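Local coordinates for protein sugar kinase, pfkB family (PDB 2AJR) that probably phosphorylates a sugar phosphate with ATP, as a magnesium-binding kinase of the pfkB family, possibly acting as a 1-phosphofructokinase, at residues A[297-302]-A[323-328]; A[201-206]-A[237-242]; A[58-63]-A[310-315]. One frame throughout, in Å; residues are numbered along the deposited sequence.

Contact 1: A[297-302]-A[323-328]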
ATOM      1  N   GLY A 297      20.641 -23.803  -7.466  1.00 35.43           N
ATOM      2  CA  GLY A 297      19.877 -22.572  -7.540  1.00 34.81           C
ATOM      3  C   GLY A 297      18.467 -22.864  -8.002  1.00 35.26           C
ATOM      4  O   GLY A 297      17.501 -22.370  -7.412  1.00 37.02           O
ATOM      5  N   PHE A 298      18.354 -23.698  -9.038  1.00 33.78           N
ATOM      6  CA  PHE A 298      17.061 -24.030  -9.635  1.00 32.42           C
ATOM      7  C   PHE A 298      16.200 -24.751  -8.609  1.00 31.34           C
ATOM      8  O   PHE A 298      15.022 -24.460  -8.487  1.00 31.61           O
ATOM      9  CB  PHE A 298      17.242 -24.880 -10.912  1.00 32.97           C
ATOM     10  CG  PHE A 298      16.019 -24.939 -11.789  1.00 31.73           C
ATOM     11  CD1 PHE A 298      15.033 -25.894 -11.571  1.00 32.55           C
ATOM     12  CD2 PHE A 298      15.845 -24.032 -12.821  1.00 31.47           C
ATOM     13  CE1 PHE A 298      13.897 -25.936 -12.370  1.00 32.54           C
ATOM     14  CE2 PHE A 298      14.716 -24.069 -13.628  1.00 31.71           C
ATOM     15  CZ  PHE A 298      13.742 -25.025 -13.406  1.00 31.49           C
ATOM     16  N   ALA A 299      16.805 -25.665  -7.856  1.00 31.59           N
ATOM     17  CA  ALA A 299      16.111 -26.372  -6.779  1.00 30.98           C
ATOM     18  C   ALA A 299      15.501 -25.392  -5.776  1.00 31.92           C
ATOM     19  O   ALA A 299      14.345 -25.553  -5.381  1.00 31.50           O
ATOM     20  CB  ALA A 299      17.063 -27.322  -6.072  1.00 28.48           C
ATOM     21  N   SER A 300      16.269 -24.382  -5.365  1.00 32.13           N
ATOM     22  CA  SER A 300      15.774 -23.402  -4.394  1.00 34.58           C
ATOM     23  C   SER A 300      14.592 -22.626  -4.965  1.00 35.76           C
ATOM     24  O   SER A 300      13.558 -22.477  -4.292  1.00 35.21           O
ATOM     25  CB  SER A 300      16.881 -22.431  -3.963  1.00 35.00           C
ATOM     26  OG  SER A 300      18.066 -23.135  -3.601  1.00 39.15           O
ATOM     27  N   ALA A 301      14.754 -22.158  -6.210  1.00 34.38           N
ATOM     28  CA  ALA A 301      13.704 -21.434  -6.901  1.00 34.60           C
ATOM     29  C   ALA A 301      12.427 -22.253  -6.859  1.00 35.88           C
ATOM     30  O   ALA A 301      11.376 -21.729  -6.509  1.00 39.41           O
ATOM     31  CB  ALA A 301      14.108 -21.130  -8.344  1.00 32.25           C
ATOM     32  N   LEU A 302      12.518 -23.539  -7.192  1.00 34.28           N
ATOM     33  CA  LEU A 302      11.343 -24.390  -7.187  1.00 34.03           C
ATOM     34  C   LEU A 302      10.751 -24.415  -5.801  1.00 34.41           C
ATOM     35  O   LEU A 302       9.534 -24.331  -5.658  1.00 35.65           O
ATOM     36  CB  LEU A 302      11.649 -25.828  -7.655  1.00 33.59           C
ATOM     37  CG  LEU A 302      11.746 -26.006  -9.179  1.00 33.62           C
ATOM     38  CD1 LEU A 302      12.146 -27.407  -9.537  1.00 26.71           C
ATOM     39  CD2 LEU A 302      10.439 -25.621  -9.881  1.00 28.80           C
ATOM     40  N   ASP A 323      14.358 -33.918  -7.311  1.00 42.01           N
ATOM     41  CA  ASP A 323      13.538 -34.865  -8.053  1.00 41.68           C
ATOM     42  C   ASP A 323      12.782 -34.256  -9.242  1.00 39.23           C
ATOM     43  O   ASP A 323      12.412 -34.961 -10.167  1.00 39.85           O
ATOM     44  CB  ASP A 323      12.501 -35.424  -7.071  1.00 43.83           C
ATOM     45  CG  ASP A 323      12.224 -36.894  -7.269  1.00 46.52           C
ATOM     46  OD1 ASP A 323      12.087 -37.343  -8.440  1.00 48.37           O
ATOM     47  OD2 ASP A 323      12.120 -37.588  -6.230  1.00 47.58           O
ATOM     48  N   HIS A 324      12.535 -32.955  -9.203  1.00 37.79           N
ATOM     49  CA  HIS A 324      11.517 -32.332 -10.050  1.00 36.53           C
ATOM     50  C   HIS A 324      12.090 -31.455 -11.157  1.00 34.18           C
ATOM     51  O   HIS A 324      11.433 -30.519 -11.582  1.00 32.56           O
ATOM     52  CB  HIS A 324      10.567 -31.479  -9.192  1.00 37.11           C
ATOM     53  CG  HIS A 324       9.899 -32.234  -8.084  1.00 41.36           C
ATOM     54  ND1 HIS A 324      10.045 -31.892  -6.755  1.00 42.16           N
ATOM     55  CD2 HIS A 324       9.083 -33.314  -8.106  1.00 44.68           C
ATOM     56  CE1 HIS A 324       9.344 -32.726  -6.009  1.00 39.06           C
ATOM     57  NE2 HIS A 324       8.758 -33.604  -6.802  1.00 40.38           N
ATOM     58  N   PHE A 325      13.301 -31.742 -11.622  1.00 33.02           N
ATOM     59  CA  PHE A 325      13.815 -31.059 -12.798  1.00 32.49           C
ATOM     60  C   PHE A 325      14.785 -31.915 -13.583  1.00 31.52           C
ATOM     61  O   PHE A 325      15.359 -32.847 -13.043  1.00 32.81           O
ATOM     62  CB  PHE A 325      14.430 -29.700 -12.429  1.00 33.54           C
ATOM     63  CG  PHE A 325      15.674 -29.788 -11.594  1.00 33.18           C
ATOM     64  CD1 PHE A 325      16.918 -29.953 -12.191  1.00 33.42           C
ATOM     65  CD2 PHE A 325      15.608 -29.656 -10.215  1.00 35.53           C
ATOM     66  CE1 PHE A 325      18.073 -30.018 -11.429  1.00 34.59           C
ATOM     67  CE2 PHE A 325      16.763 -29.711  -9.434  1.00 37.42           C
ATOM     68  CZ  PHE A 325      17.999 -29.898 -10.047  1.00 38.34           C
ATOM     69  N   THR A 326      14.944 -31.609 -14.869  1.00 30.55           N
ATOM     70  CA  THR A 326      15.884 -32.323 -15.725  1.00 30.12           C
ATOM     71  C   THR A 326      16.963 -31.365 -16.173  1.00 29.72           C
ATOM     72  O   THR A 326      16.766 -30.165 -16.151  1.00 31.89           O
ATOM     73  CB  THR A 326      15.199 -32.993 -16.980  1.00 29.39           C
ATOM     74  OG1 THR A 326      14.507 -32.021 -17.763  1.00 31.98           O
ATOM     75  CG2 THR A 326      14.209 -34.092 -16.566  1.00 25.41           C
ATOM     76  N   VAL A 327      18.116 -31.903 -16.554  1.00 31.01           N
ATOM     77  CA  VAL A 327      19.160 -31.140 -17.242  1.00 32.57           C
ATOM     78  C   VAL A 327      19.421 -31.788 -18.602  1.00 34.24           C
ATOM     79  O   VAL A 327      19.637 -32.992 -18.688  1.00 33.81           O
ATOM     80  CB  VAL A 327      20.508 -31.120 -16.461  1.00 33.01           C
ATOM     81  CG1 VAL A 327      21.520 -30.197 -17.173  1.00 29.55           C
ATOM     82  CG2 VAL A 327      20.304 -30.706 -15.005  1.00 30.16           C
ATOM     83  N   GLU A 328      19.394 -30.996 -19.662  1.00 36.74           N
ATOM     84  CA  GLU A 328      19.761 -31.477 -20.993  1.00 37.90           C
ATOM     85  C   GLU A 328      20.997 -30.697 -21.392  1.00 37.37           C
ATOM     86  O   GLU A 328      21.201 -29.556 -20.945  1.00 38.42           O
ATOM     87  CB  GLU A 328      18.650 -31.201 -22.015  1.00 38.10           C
ATOM     88  CG  GLU A 328      17.227 -31.418 -21.494  1.00 46.32           C
ATOM     89  CD  GLU A 328      16.164 -31.113 -22.539  1.00 43.20           C
ATOM     90  OE1 GLU A 328      16.396 -30.203 -23.350  1.00 41.11           O
ATOM     91  OE2 GLU A 328      15.109 -31.803 -22.556  1.00 54.17           O
TER
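Phe298 of helix 290-304 and Phe325 at the start of strand 325-329 slide past each other in opposite directions, their rings oblique, with planes at 59° and centroids 5.5 Å apart. CE1 of Phe298 lies 3.8 Å from Phe325 CB, and its CD1 is 3.9 Å from Phe325 CG. Chi1 of -164° sets Phe298 CG anti to the backbone N, on a CB that already points toward the strand. Phe325 has its CG between the backbone N and the carbonyl carbon, chi1 67°, and its ring reaches two further helix residues. Ala299 CB sits 4.1 Å from Phe325 CE2, and the Leu302 side chain crosses that of Phe325 obliquely, Leu302 CD1 4.2 Å from Phe325 CD2. The same Leu302 CD1 touches the backbone O of His324 at 3.8 Å, while the His324 imidazole turns away to bond Glu321. Ile257 of strand 254-259 touches both phenylalanines. An alanine in place of Phe325 would probably open a gap beside Ala299 and Leu302 and take from Phe298 CD1 its contact with the ring, though CB would remain. With no hydrogen bond crossing between the segments, strand and helix are joined here by apolar packing, so the fit probably depends on side-chain shape rather than on directed bonds.

Contact 2: A[201-206]-A[237-242]; sequences VKPDLR and SVVSYE
Val201 and Ser237 form a parallel beta bridge, CA atoms 4.8 Å apart, where the short strand 200-201 runs beside strand 236-241. The backbone N of Val238 donates to Val201 O at 2.9 Å, with an angle of 159° at the hydrogen. The same oxygen receives a CA-H...O contact from Ser237, and Lys202 CA makes another to Val238 O, 3.3 Å away. Beyond Lys202 the pairing stops: Pro203 has no N-H to give, and its CD instead lies 3.1 Å from Val238 O. The chains then separate, to 7.2 Å between the CA atoms of Leu205 and Ser240.

On one face of the sheet Val201 CG1 packs 3.6 Å from Ser237 CB, with Leu230 of helix 220-233 touching both residues. Ser237 OG turns to Ala227 O. The aliphatic part of Lys202 runs past Val238, its CD 4.0 Å from CG1 of that valine. The lysine chain bends at chi2 and again at chi4, and NZ ends near Ser240 OG without a hydrogen bond; the ammonium has a cation-pi partner in Tyr275, and the serine hydroxyl bonds Asp246. Val239 takes two neighbours on different branches: CG2 meets Pro203 CD, and CG1 meets Leu205 CD1 at 4.0 Å. Leu205 CD1 also approaches Ser240 O. Within the departing loop, Asp204 OD1 accepts from Arg206 N, an Asx turn.

Side by side in the central sheet, with helix 220-233 in the connection between them, these parallel strands form a beta-alpha-beta unit of the alpha/beta sandwich characteristic of the ribokinase-like fold.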
ATOM      1  N   VAL A 201      26.214 -14.225 -13.830  1.00 32.25           N
ATOM      2  CA  VAL A 201      25.180 -13.278 -14.234  1.00 33.09           C
ATOM      3  C   VAL A 201      23.860 -14.025 -14.423  1.00 33.98           C
ATOM      4  O   VAL A 201      23.821 -15.126 -14.984  1.00 35.63           O
ATOM      5  CB  VAL A 201      25.568 -12.485 -15.520  1.00 33.71           C
ATOM      6  CG1 VAL A 201      25.757 -13.422 -16.757  1.00 32.37           C
ATOM      7  CG2 VAL A 201      24.539 -11.413 -15.807  1.00 32.68           C
ATOM      8  N   LYS A 202      22.787 -13.444 -13.911  1.00 34.69           N
ATOM      9  CA  LYS A 202      21.444 -13.982 -14.113  1.00 35.72           C
ATOM     10  C   LYS A 202      20.547 -12.806 -14.477  1.00 34.19           C
ATOM     11  O   LYS A 202      20.063 -12.100 -13.616  1.00 35.66           O
ATOM     12  CB  LYS A 202      20.952 -14.719 -12.859  1.00 36.29           C
ATOM     13  CG  LYS A 202      19.506 -15.133 -12.925  1.00 37.25           C
ATOM     14  CD  LYS A 202      19.230 -16.404 -12.173  1.00 38.44           C
ATOM     15  CE  LYS A 202      17.724 -16.572 -11.941  1.00 42.78           C
ATOM     16  NZ  LYS A 202      17.003 -16.718 -13.218  1.00 45.07           N
ATOM     17  N   PRO A 203      20.375 -12.557 -15.768  1.00 34.49           N
ATOM     18  CA  PRO A 203      19.615 -11.388 -16.143  1.00 35.03           C
ATOM     19  C   PRO A 203      18.157 -11.510 -15.736  1.00 36.13           C
ATOM     20  O   PRO A 203      17.595 -12.604 -15.761  1.00 35.36           O
ATOM     21  CB  PRO A 203      19.733 -11.352 -17.666  1.00 32.54           C
ATOM     22  CG  PRO A 203      20.789 -12.297 -18.006  1.00 35.70           C
ATOM     23  CD  PRO A 203      20.846 -13.303 -16.943  1.00 36.65           C
ATOM     24  N   ASP A 204      17.581 -10.381 -15.347  1.00 36.39           N
ATOM     25  CA  ASP A 204      16.185 -10.287 -15.018  1.00 37.95           C
ATOM     26  C   ASP A 204      15.451  -9.866 -16.276  1.00 38.31           C
ATOM     27  O   ASP A 204      15.544  -8.724 -16.695  1.00 39.53           O
ATOM     28  CB  ASP A 204      15.975  -9.248 -13.927  1.00 37.56           C
ATOM     29  CG  ASP A 204      14.514  -9.058 -13.576  1.00 43.18           C
ATOM     30  OD1 ASP A 204      13.652  -9.865 -14.031  1.00 40.38           O
ATOM     31  OD2 ASP A 204      14.239  -8.102 -12.823  1.00 44.22           O
ATOM     32  N   LEU A 205      14.709 -10.791 -16.865  1.00 38.60           N
ATOM     33  CA  LEU A 205      14.082 -10.540 -18.135  1.00 38.42           C
ATOM     34  C   LEU A 205      12.616 -10.219 -18.011  1.00 41.18           C
ATOM     35  O   LEU A 205      11.983  -9.928 -19.023  1.00 40.92           O
ATOM     36  CB  LEU A 205      14.288 -11.732 -19.047  1.00 37.78           C
ATOM     37  CG  LEU A 205      15.746 -12.010 -19.401  1.00 37.28           C
ATOM     38  CD1 LEU A 205      15.844 -13.329 -20.145  1.00 38.34           C
ATOM     39  CD2 LEU A 205      16.348 -10.853 -20.220  1.00 36.09           C
ATOM     40  N   ARG A 206      12.086 -10.215 -16.787  1.00 42.89           N
ATOM     41  CA  ARG A 206      10.678  -9.894 -16.554  1.00 47.56           C
ATOM     42  C   ARG A 206      10.259  -8.578 -17.187  1.00 47.07           C
ATOM     43  O   ARG A 206      10.806  -7.514 -16.873  1.00 45.01           O
ATOM     44  CB  ARG A 206      10.352  -9.840 -15.047  1.00 49.08           C
ATOM     45  CG  ARG A 206       9.550 -11.042 -14.550  1.00 55.95           C
ATOM     46  CD  ARG A 206       9.650 -11.239 -13.020  1.00 58.28           C
ATOM     47  NE  ARG A 206      10.911 -11.895 -12.636  1.00 68.78           N
ATOM     48  CZ  ARG A 206      11.888 -11.357 -11.893  1.00 72.97           C
ATOM     49  NH1 ARG A 206      11.796 -10.113 -11.395  1.00 75.04           N
ATOM     50  NH2 ARG A 206      12.981 -12.086 -11.637  1.00 71.31           N
ATOM     51  N   SER A 237      26.520 -17.853 -17.013  1.00 34.41           N
ATOM     52  CA  SER A 237      25.315 -17.084 -17.229  1.00 34.59           C
ATOM     53  C   SER A 237      24.122 -18.003 -17.037  1.00 33.82           C
ATOM     54  O   SER A 237      24.162 -19.152 -17.449  1.00 33.77           O
ATOM     55  CB  SER A 237      25.314 -16.478 -18.630  1.00 35.31           C
ATOM     56  OG  SER A 237      25.352 -17.465 -19.636  1.00 36.55           O
ATOM     57  N   VAL A 238      23.082 -17.502 -16.375  1.00 33.82           N
ATOM     58  CA  VAL A 238      21.845 -18.245 -16.179  1.00 32.09           C
ATOM     59  C   VAL A 238      20.726 -17.389 -16.736  1.00 32.21           C
ATOM     60  O   VAL A 238      20.458 -16.307 -16.224  1.00 30.06           O
ATOM     61  CB  VAL A 238      21.558 -18.538 -14.711  1.00 33.78           C
ATOM     62  CG1 VAL A 238      20.273 -19.388 -14.597  1.00 37.71           C
ATOM     63  CG2 VAL A 238      22.732 -19.241 -14.056  1.00 27.19           C
ATOM     64  N   VAL A 239      20.093 -17.879 -17.802  1.00 33.23           N
ATOM     65  CA  VAL A 239      19.109 -17.111 -18.556  1.00 32.82           C
ATOM     66  C   VAL A 239      17.770 -17.822 -18.575  1.00 33.55           C
ATOM     67  O   VAL A 239      17.687 -18.995 -18.904  1.00 32.01           O
ATOM     68  CB  VAL A 239      19.587 -16.868 -20.001  1.00 33.42           C
ATOM     69  CG1 VAL A 239      18.525 -16.174 -20.797  1.00 28.27           C
ATOM     70  CG2 VAL A 239      20.894 -16.061 -19.997  1.00 31.19           C
ATOM     71  N   SER A 240      16.715 -17.088 -18.231  1.00 35.95           N
ATOM     72  CA  SER A 240      15.395 -17.665 -18.103  1.00 35.11           C
ATOM     73  C   SER A 240      14.747 -17.789 -19.431  1.00 36.21           C
ATOM     74  O   SER A 240      14.879 -16.908 -20.296  1.00 38.46           O
ATOM     75  CB  SER A 240      14.508 -16.838 -17.210  1.00 31.56           C
ATOM     76  OG  SER A 240      14.921 -17.058 -15.889  1.00 46.69           O
ATOM     77  N   TYR A 241      14.013 -18.887 -19.559  1.00 35.47           N
ATOM     78  CA  TYR A 241      13.338 -19.225 -20.773  1.00 35.02           C
ATOM     79  C   TYR A 241      11.994 -19.854 -20.439  1.00 34.75           C
ATOM     80  O   TYR A 241      11.927 -20.864 -19.746  1.00 35.73           O
ATOM     81  CB  TYR A 241      14.209 -20.184 -21.552  1.00 33.91           C
ATOM     82  CG  TYR A 241      13.581 -20.595 -22.832  1.00 37.40           C
ATOM     83  CD1 TYR A 241      13.384 -19.667 -23.861  1.00 34.42           C
ATOM     84  CD2 TYR A 241      13.161 -21.917 -23.027  1.00 35.31           C
ATOM     85  CE1 TYR A 241      12.802 -20.050 -25.057  1.00 36.88           C
ATOM     86  CE2 TYR A 241      12.576 -22.302 -24.215  1.00 38.97           C
ATOM     87  CZ  TYR A 241      12.400 -21.371 -25.223  1.00 36.98           C
ATOM     88  OH  TYR A 241      11.828 -21.770 -26.386  1.00 40.26           O
ATOM     89  N   GLU A 242      10.931 -19.226 -20.921  1.00 35.26           N
ATOM     90  CA  GLU A 242       9.562 -19.713 -20.749  1.00 36.21           C
ATOM     91  C   GLU A 242       9.197 -19.982 -19.290  1.00 36.51           C
ATOM     92  O   GLU A 242       8.584 -20.994 -18.969  1.00 32.74           O
ATOM     93  CB  GLU A 242       9.323 -20.945 -21.610  1.00 36.31           C
ATOM     94  CG  GLU A 242       9.457 -20.664 -23.096  1.00 44.87           C
ATOM     95  CD  GLU A 242       8.366 -19.736 -23.627  1.00 52.05           C
ATOM     96  OE1 GLU A 242       8.694 -18.723 -24.281  1.00 63.33           O
ATOM     97  OE2 GLU A 242       7.173 -20.023 -23.405  1.00 60.45           O
TER

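Contact 3: A[58-63]-A[310-315]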
ATOM      1  N   SER A  58      19.928 -12.075   1.316  1.00 29.02           N
ATOM      2  CA  SER A  58      20.365 -12.138   2.708  1.00 29.98           C
ATOM      3  C   SER A  58      19.438 -12.985   3.570  1.00 30.19           C
ATOM      4  O   SER A  58      19.892 -13.803   4.363  1.00 30.53           O
ATOM      5  CB  SER A  58      20.482 -10.740   3.313  1.00 30.84           C
ATOM      6  OG  SER A  58      21.627 -10.057   2.815  1.00 33.80           O
ATOM      7  N   ILE A  59      18.133 -12.790   3.425  1.00 31.59           N
ATOM      8  CA  ILE A  59      17.170 -13.593   4.183  1.00 31.64           C
ATOM      9  C   ILE A  59      17.353 -15.071   3.797  1.00 31.73           C
ATOM     10  O   ILE A  59      17.536 -15.916   4.668  1.00 33.27           O
ATOM     11  CB  ILE A  59      15.706 -13.094   3.981  1.00 32.37           C
ATOM     12  CG1 ILE A  59      15.546 -11.694   4.604  1.00 33.97           C
ATOM     13  CG2 ILE A  59      14.685 -14.078   4.591  1.00 26.52           C
ATOM     14  CD1 ILE A  59      14.366 -10.876   4.073  1.00 29.63           C
ATOM     15  N   ALA A  60      17.338 -15.361   2.498  1.00 30.75           N
ATOM     16  CA  ALA A  60      17.619 -16.707   1.974  1.00 30.88           C
ATOM     17  C   ALA A  60      18.910 -17.338   2.542  1.00 31.67           C
ATOM     18  O   ALA A  60      18.896 -18.463   3.045  1.00 32.66           O
ATOM     19  CB  ALA A  60      17.691 -16.670   0.461  1.00 27.85           C
ATOM     20  N   LEU A  61      20.025 -16.626   2.457  1.00 30.95           N
ATOM     21  CA  LEU A  61      21.275 -17.147   2.992  1.00 31.28           C
ATOM     22  C   LEU A  61      21.190 -17.437   4.505  1.00 31.98           C
ATOM     23  O   LEU A  61      21.743 -18.449   4.980  1.00 32.78           O
ATOM     24  CB  LEU A  61      22.442 -16.207   2.676  1.00 30.02           C
ATOM     25  CG  LEU A  61      22.843 -16.149   1.204  1.00 30.16           C
ATOM     26  CD1 LEU A  61      23.889 -15.061   0.989  1.00 32.97           C
ATOM     27  CD2 LEU A  61      23.349 -17.500   0.708  1.00 19.80           C
ATOM     28  N   SER A  62      20.482 -16.583   5.247  1.00 31.84           N
ATOM     29  CA  SER A  62      20.315 -16.782   6.690  1.00 33.84           C
ATOM     30  C   SER A  62      19.620 -18.106   7.014  1.00 33.61           C
ATOM     31  O   SER A  62      20.048 -18.806   7.906  1.00 33.62           O
ATOM     32  CB  SER A  62      19.568 -15.614   7.343  1.00 34.47           C
ATOM     33  OG  SER A  62      18.173 -15.749   7.182  1.00 38.17           O
ATOM     34  N   LYS A  63      18.589 -18.472   6.261  1.00 34.95           N
ATOM     35  CA  LYS A  63      17.893 -19.744   6.472  1.00 36.95           C
ATOM     36  C   LYS A  63      18.831 -20.929   6.291  1.00 36.20           C
ATOM     37  O   LYS A  63      18.582 -22.009   6.828  1.00 36.09           O
ATOM     38  CB  LYS A  63      16.730 -19.915   5.491  1.00 39.76           C
ATOM     39  CG  LYS A  63      15.605 -18.877   5.593  1.00 47.59           C
ATOM     40  CD  LYS A  63      14.562 -19.221   6.645  1.00 51.97           C
ATOM     41  CE  LYS A  63      13.262 -18.424   6.411  1.00 56.64           C
ATOM     42  NZ  LYS A  63      12.312 -19.129   5.482  1.00 61.74           N
ATOM     43  N   LYS A 310       5.923 -15.116  -0.150  1.00 38.64           N
ATOM     44  CA  LYS A 310       7.357 -15.014  -0.286  1.00 38.90           C
ATOM     45  C   LYS A 310       7.920 -15.935   0.772  1.00 39.58           C
ATOM     46  O   LYS A 310       7.674 -15.729   1.966  1.00 41.10           O
ATOM     47  CB  LYS A 310       7.835 -13.574  -0.050  1.00 39.63           C
ATOM     48  CG  LYS A 310       9.317 -13.347  -0.372  1.00 40.71           C
ATOM     49  CD  LYS A 310       9.664 -11.860  -0.603  1.00 38.49           C
ATOM     50  CE  LYS A 310       9.517 -11.028   0.662  1.00 41.90           C
ATOM     51  NZ  LYS A 310      10.222  -9.712   0.572  1.00 40.69           N
ATOM     52  N   TYR A 311       8.603 -16.981   0.312  1.00 37.39           N
ATOM     53  CA  TYR A 311       9.204 -17.978   1.158  1.00 37.60           C
ATOM     54  C   TYR A 311      10.595 -18.260   0.625  1.00 37.70           C
ATOM     55  O   TYR A 311      10.771 -18.639  -0.519  1.00 38.98           O
ATOM     56  CB  TYR A 311       8.350 -19.245   1.165  1.00 37.83           C
ATOM     57  CG  TYR A 311       9.018 -20.488   1.735  1.00 38.47           C
ATOM     58  CD1 TYR A 311       9.333 -20.595   3.094  1.00 40.03           C
ATOM     59  CD2 TYR A 311       9.289 -21.576   0.918  1.00 39.72           C
ATOM     60  CE1 TYR A 311       9.938 -21.753   3.607  1.00 36.98           C
ATOM     61  CE2 TYR A 311       9.876 -22.729   1.408  1.00 36.73           C
ATOM     62  CZ  TYR A 311      10.203 -22.823   2.748  1.00 41.98           C
ATOM     63  OH  TYR A 311      10.801 -23.997   3.187  1.00 42.88           O
HETATM   64  N   MSE A 312      11.586 -18.028   1.459  1.00 38.31           N
HETATM   65  CA  MSE A 312      12.939 -18.422   1.166  1.00 38.27           C
HETATM   66  C   MSE A 312      13.115 -19.785   1.834  1.00 37.50           C
HETATM   67  O   MSE A 312      12.892 -19.920   3.032  1.00 37.44           O
HETATM   68  CB  MSE A 312      13.915 -17.400   1.738  1.00 37.81           C
HETATM   69  CG  MSE A 312      13.704 -15.987   1.229  1.00 39.43           C
HETATM   70 SE   MSE A 312      13.932 -15.813  -0.759  1.00 48.95          SE
HETATM   71  CE  MSE A 312      12.085 -15.201  -1.289  1.00 40.14           C
ATOM     72  N   PRO A 313      13.490 -20.805   1.056  1.00 37.41           N
ATOM     73  CA  PRO A 313      13.488 -22.172   1.561  1.00 38.66           C
ATOM     74  C   PRO A 313      14.664 -22.509   2.462  1.00 38.67           C
ATOM     75  O   PRO A 313      15.696 -21.849   2.392  1.00 39.43           O
ATOM     76  CB  PRO A 313      13.572 -22.998   0.280  1.00 39.82           C
ATOM     77  CG  PRO A 313      14.355 -22.138  -0.656  1.00 38.77           C
ATOM     78  CD  PRO A 313      13.924 -20.740  -0.351  1.00 37.28           C
ATOM     79  N   ASP A 314      14.490 -23.522   3.306  1.00 38.46           N
ATOM     80  CA  ASP A 314      15.619 -24.134   4.013  1.00 39.52           C
ATOM     81  C   ASP A 314      16.181 -25.331   3.233  1.00 37.90           C
ATOM     82  O   ASP A 314      15.569 -25.794   2.260  1.00 38.52           O
ATOM     83  CB  ASP A 314      15.271 -24.511   5.471  1.00 39.71           C
ATOM     84  CG  ASP A 314      14.164 -25.576   5.597  1.00 43.72           C
ATOM     85  OD1 ASP A 314      13.904 -26.375   4.667  1.00 45.23           O
ATOM     86  OD2 ASP A 314      13.559 -25.620   6.685  1.00 48.12           O
ATOM     87  N   LEU A 315      17.343 -25.814   3.667  1.00 36.67           N
ATOM     88  CA  LEU A 315      18.064 -26.879   2.965  1.00 36.54           C
ATOM     89  C   LEU A 315      17.220 -28.139   2.755  1.00 37.46           C
ATOM     90  O   LEU A 315      17.288 -28.751   1.703  1.00 37.28           O
ATOM     91  CB  LEU A 315      19.367 -27.230   3.697  1.00 36.08           C
ATOM     92  CG  LEU A 315      20.296 -28.224   2.985  1.00 37.16           C
ATOM     93  CD1 LEU A 315      20.685 -27.699   1.600  1.00 24.71           C
ATOM     94  CD2 LEU A 315      21.532 -28.530   3.822  1.00 33.07           C
TER
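Tyr311 opens the contact with its ring: CE1 lies 4.0 Å from Lys63 NZ, which approaches obliquely, and the cation-pi partner of this ring is Arg307, one of the magnesium-site residues. Met312, a selenomethionine, follows and carries the apolar part. Its CB rests 3.8 Å from Ala60 CA on helix 53-63. CG meets Ile59 CG2 at 4.0 Å, the two side chains crossing at about a right angle, while the chain bends at chi2, -61°, and SE comes within 4.0 Å of Ala60 CB. The Met312 backbone O takes the hydrogen bond of the contact, from Lys63 NZ at 2.6 Å, in the carbonyl plane. The lysine chain, bent at chi2 and chi4, curls over that oxygen. Pro313 offers its O to Lys63 CB, 3.8 Å away, and its side chain packs on Ala274 of helix 271-286 and Ala303 of helix 290-304. Asp314 then caps the following helix as its N-cap, OD1 accepting from Ala317 N; its CB is 4.4 Å from Lys63 O. The contact thus joins segment 58-63 of the helix to an extended loop that leaves the magnesium site, formed by His267, Ala304, Arg307 and Glu309, and leads into the capped helix 315-319.

In the fold
Contacts 1 and 2 are buried and reach the same large sheet, contact 1 at its outermost strand 325-329 and contact 2 among its inner parallel strands; contact 3 is only partly buried, with an exposed lysine at its rim. Their chemistry follows these places: apolar packing between helix and strand in contact 1, a backbone bond with flanking side chains in contact 2, and a lysine-to-carbonyl bond beside apolar packing in contact 3. Contacts 1 and 3 touch, Ser300 O lying 3.7 Å from Pro313 CG, whereas contact 2 stays about 7 Å from contact 1 at the nearest atoms. Tyr275 of helix 271-286 packs against both contacts 1 and 2.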